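Long-range contact in antigen MTB48, Mycobacterial protein (PDB 4WJ1), which is a substrate of the ESX-1 type VII secretion system and is probably involved in DNA conjugation, at least in the recipient strain: residues A133-I145 and W255-E267. Residues are numbered along the deposited sequence; the frame is centred on the assembly and turned at random.
Sequences AADEMDWEAAARI and WAMLQEQSEDALE
Trp-139 leaves the first turn of helix 139-147 and enters helix 248-272 as a knob among Trp-255, Leu-258, Gln-259 and Ser-262. Its CB rests between Gln-259 OE1, 3.3 Å away, and Ser-262 CB; chi1 of 72° then sets CG between the backbone N and the carbonyl carbon, turning the indole into this hole. CG and CD1 run beside the same OE1, in the ring plane. NE1 lies above the face of Trp-255, offset toward its rim near Trp-255 NE1; both are donors, so the indoles stack edge-to-face, planes 64° apart, without a hydrogen bond. CE2 and CD2 lie under Leu-258 CB, a CH-pi contact 3.9 Å from the five-membered ring centroid; Glu-140 CG covers the opposite face. CZ2 and CH2 meet Leu-258 CD1, while Val-237 and Pro-232 touch the indole. Gln-259 grips the incoming backbone: NE2 donates to Met-137 O at 2.9 Å in the straighter bond (159°), and OE1 accepts from Trp-139 N in a bent one, though on a lone pair. NE2 also bonds Glu-263 OE2, helping fix the amide. With Asp-138 OD1 accepting from Ala-141 N, this N-capped, knob-into-hole junction joins two helices of EspB's all-helical PPE domain.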
# COMPACT_ATOMS: atom_id res chain seq x y z
N ALA A 133 -29.30 -7.92 1.26
CA ALA A 133 -30.34 -6.91 1.32
C ALA A 133 -30.31 -6.20 2.67
O ALA A 133 -30.61 -6.80 3.71
CB ALA A 133 -31.72 -7.55 1.06
N ALA A 134 -29.93 -4.92 2.67
CA ALA A 134 -29.88 -4.13 3.91
C ALA A 134 -31.23 -4.11 4.63
O ALA A 134 -32.30 -4.18 4.01
CB ALA A 134 -29.42 -2.72 3.62
N ASP A 135 -31.17 -4.01 5.96
CA ASP A 135 -32.36 -3.94 6.80
C ASP A 135 -33.17 -2.67 6.50
O ASP A 135 -32.60 -1.59 6.30
CB ASP A 135 -31.98 -3.94 8.29
CG ASP A 135 -31.77 -5.35 8.85
OD1 ASP A 135 -31.46 -6.28 8.06
OD2 ASP A 135 -31.90 -5.53 10.08
N GLU A 136 -34.50 -2.80 6.48
CA GLU A 136 -35.37 -1.63 6.44
C GLU A 136 -35.21 -0.85 7.74
O GLU A 136 -34.95 -1.44 8.79
CB GLU A 136 -36.83 -2.03 6.23
CG GLU A 136 -37.22 -2.25 4.78
CD GLU A 136 -38.70 -2.54 4.64
OE1 GLU A 136 -39.15 -3.56 5.21
OE2 GLU A 136 -39.41 -1.73 3.99
N MSE A 137 -35.35 0.48 7.67
CA MSE A 137 -35.24 1.32 8.87
C MSE A 137 -36.31 2.41 8.98
O MSE A 137 -36.84 2.87 7.97
CB MSE A 137 -33.87 2.00 8.92
CG MSE A 137 -32.68 1.07 8.98
SE MSE A 137 -31.17 2.13 9.58
CE MSE A 137 -32.01 2.88 11.18
N ASP A 138 -36.59 2.82 10.21
CA ASP A 138 -37.45 3.97 10.49
C ASP A 138 -36.65 5.27 10.30
O ASP A 138 -35.48 5.33 10.67
CB ASP A 138 -38.00 3.88 11.90
CG ASP A 138 -38.73 5.13 12.32
OD1 ASP A 138 -38.07 6.11 12.73
OD2 ASP A 138 -39.98 5.14 12.26
N TRP A 139 -37.28 6.31 9.76
CA TRP A 139 -36.52 7.50 9.38
C TRP A 139 -35.99 8.29 10.57
O TRP A 139 -34.90 8.86 10.49
CB TRP A 139 -37.37 8.42 8.48
CG TRP A 139 -38.49 9.16 9.14
CD1 TRP A 139 -39.79 8.75 9.23
CD2 TRP A 139 -38.43 10.46 9.74
NE1 TRP A 139 -40.54 9.71 9.87
CE2 TRP A 139 -39.73 10.77 10.19
CE3 TRP A 139 -37.41 11.38 9.96
CZ2 TRP A 139 -40.03 11.96 10.85
CZ3 TRP A 139 -37.71 12.57 10.61
CH2 TRP A 139 -39.00 12.85 11.05
N GLU A 140 -36.73 8.34 11.67
CA GLU A 140 -36.23 9.05 12.83
C GLU A 140 -35.08 8.25 13.42
O GLU A 140 -34.04 8.82 13.79
CB GLU A 140 -37.32 9.29 13.87
CG GLU A 140 -38.69 9.63 13.29
CD GLU A 140 -39.74 9.92 14.35
OE1 GLU A 140 -39.39 9.92 15.56
OE2 GLU A 140 -40.92 10.14 13.99
N ALA A 141 -35.25 6.94 13.49
CA ALA A 141 -34.20 6.05 13.98
C ALA A 141 -32.93 6.22 13.16
O ALA A 141 -31.83 6.23 13.71
CB ALA A 141 -34.66 4.61 13.95
N ALA A 142 -33.08 6.35 11.84
CA ALA A 142 -31.92 6.46 10.97
C ALA A 142 -31.28 7.84 11.07
O ALA A 142 -30.06 7.97 11.08
CB ALA A 142 -32.31 6.14 9.54
N ALA A 143 -32.12 8.87 11.16
CA ALA A 143 -31.63 10.24 11.32
C ALA A 143 -30.78 10.33 12.58
O ALA A 143 -29.72 10.96 12.58
CB ALA A 143 -32.80 11.22 11.37
N ARG A 144 -31.25 9.68 13.64
CA ARG A 144 -30.56 9.66 14.92
C ARG A 144 -29.18 9.04 14.78
O ARG A 144 -28.19 9.59 15.26
CB ARG A 144 -31.39 8.88 15.94
CG ARG A 144 -30.96 9.00 17.40
CD ARG A 144 -32.04 9.71 18.22
NE ARG A 144 -33.37 9.29 17.80
CZ ARG A 144 -34.49 9.98 18.03
NH1 ARG A 144 -34.43 11.14 18.66
NH2 ARG A 144 -35.65 9.50 17.61
N ILE A 145 -29.13 7.89 14.13
CA ILE A 145 -27.88 7.17 13.93
C ILE A 145 -26.93 8.01 13.10
O ILE A 145 -25.75 8.14 13.44
CB ILE A 145 -28.13 5.81 13.25
CG1 ILE A 145 -28.80 4.85 14.21
CG2 ILE A 145 -26.84 5.21 12.71
CD1 ILE A 145 -29.33 3.64 13.53
N TRP A 255 -45.22 12.26 7.74
CA TRP A 255 -44.43 11.15 8.24
C TRP A 255 -44.05 10.25 7.09
O TRP A 255 -42.90 9.85 6.95
CB TRP A 255 -45.18 10.35 9.32
CG TRP A 255 -44.30 9.33 9.99
CD1 TRP A 255 -43.63 9.47 11.18
CD2 TRP A 255 -43.98 8.02 9.50
NE1 TRP A 255 -42.91 8.32 11.46
CE2 TRP A 255 -43.11 7.42 10.45
CE3 TRP A 255 -44.34 7.29 8.36
CZ2 TRP A 255 -42.60 6.13 10.28
CZ3 TRP A 255 -43.83 6.00 8.20
CH2 TRP A 255 -42.97 5.43 9.15
N ALA A 256 -45.02 9.95 6.24
CA ALA A 256 -44.80 9.09 5.09
C ALA A 256 -43.76 9.67 4.14
O ALA A 256 -42.86 8.96 3.69
CB ALA A 256 -46.10 8.87 4.36
N MSE A 257 -43.88 10.96 3.85
CA MSE A 257 -42.93 11.63 2.97
C MSE A 257 -41.51 11.55 3.50
O MSE A 257 -40.58 11.25 2.75
CB MSE A 257 -43.31 13.09 2.77
CG MSE A 257 -44.36 13.30 1.73
SE MSE A 257 -44.72 15.19 1.58
CE MSE A 257 -42.96 15.73 0.95
N LEU A 258 -41.35 11.81 4.79
CA LEU A 258 -40.05 11.75 5.42
C LEU A 258 -39.53 10.32 5.44
O LEU A 258 -38.34 10.08 5.25
CB LEU A 258 -40.11 12.33 6.84
CG LEU A 258 -40.44 13.83 6.86
CD1 LEU A 258 -41.09 14.22 8.16
CD2 LEU A 258 -39.17 14.63 6.64
N GLN A 259 -40.43 9.37 5.64
CA GLN A 259 -40.04 7.97 5.60
C GLN A 259 -39.52 7.59 4.21
O GLN A 259 -38.51 6.89 4.08
CB GLN A 259 -41.21 7.06 6.00
CG GLN A 259 -40.88 5.58 6.00
CD GLN A 259 -39.78 5.22 6.98
OE1 GLN A 259 -39.55 5.94 7.95
NE2 GLN A 259 -39.10 4.11 6.72
N GLU A 260 -40.20 8.06 3.16
CA GLU A 260 -39.75 7.76 1.81
C GLU A 260 -38.44 8.50 1.51
O GLU A 260 -37.56 7.96 0.83
CB GLU A 260 -40.82 8.07 0.75
CG GLU A 260 -40.42 7.52 -0.63
CD GLU A 260 -41.49 7.61 -1.73
OE1 GLU A 260 -42.61 8.11 -1.49
OE2 GLU A 260 -41.21 7.13 -2.86
N GLN A 261 -38.27 9.71 2.04
CA GLN A 261 -36.98 10.40 1.93
C GLN A 261 -35.85 9.56 2.50
O GLN A 261 -34.78 9.44 1.90
CB GLN A 261 -37.01 11.73 2.65
CG GLN A 261 -37.47 12.87 1.80
CD GLN A 261 -37.75 14.12 2.63
OE1 GLN A 261 -36.98 14.45 3.53
NE2 GLN A 261 -38.86 14.81 2.33
N SER A 262 -36.09 8.99 3.68
CA SER A 262 -35.07 8.21 4.35
C SER A 262 -34.74 6.97 3.54
O SER A 262 -33.57 6.67 3.29
CB SER A 262 -35.52 7.82 5.73
OG SER A 262 -34.57 6.96 6.33
N GLU A 263 -35.77 6.23 3.15
CA GLU A 263 -35.57 5.01 2.40
C GLU A 263 -34.78 5.28 1.13
O GLU A 263 -33.82 4.57 0.82
CB GLU A 263 -36.91 4.36 2.09
CG GLU A 263 -37.54 3.74 3.30
CD GLU A 263 -38.94 3.27 3.03
OE1 GLU A 263 -39.40 3.46 1.88
OE2 GLU A 263 -39.56 2.72 3.96
N ASP A 264 -35.19 6.31 0.40
CA ASP A 264 -34.53 6.64 -0.85
C ASP A 264 -33.08 7.04 -0.63
O ASP A 264 -32.20 6.61 -1.36
CB ASP A 264 -35.29 7.74 -1.59
CG ASP A 264 -36.65 7.28 -2.09
OD1 ASP A 264 -36.93 6.06 -2.05
OD2 ASP A 264 -37.45 8.13 -2.53
N ALA A 265 -32.82 7.83 0.41
CA ALA A 265 -31.45 8.25 0.70
C ALA A 265 -30.57 7.08 1.10
O ALA A 265 -29.40 7.04 0.74
CB ALA A 265 -31.43 9.29 1.79
N LEU A 266 -31.12 6.14 1.85
CA LEU A 266 -30.33 5.02 2.32
C LEU A 266 -30.03 4.08 1.16
O LEU A 266 -28.94 3.52 1.05
CB LEU A 266 -31.05 4.30 3.46
CG LEU A 266 -31.05 5.03 4.81
CD1 LEU A 266 -32.16 4.50 5.70
CD2 LEU A 266 -29.69 4.87 5.49
N GLU A 267 -31.02 3.92 0.28
CA GLU A 267 -30.85 3.12 -0.92
C GLU A 267 -29.76 3.72 -1.80
O GLU A 267 -28.87 3.02 -2.27
CB GLU A 267 -32.17 3.04 -1.69
CG GLU A 267 -32.11 2.21 -2.98
CD GLU A 267 -33.50 1.91 -3.55
OE1 GLU A 267 -34.49 2.57 -3.13
OE2 GLU A 267 -33.61 1.02 -4.42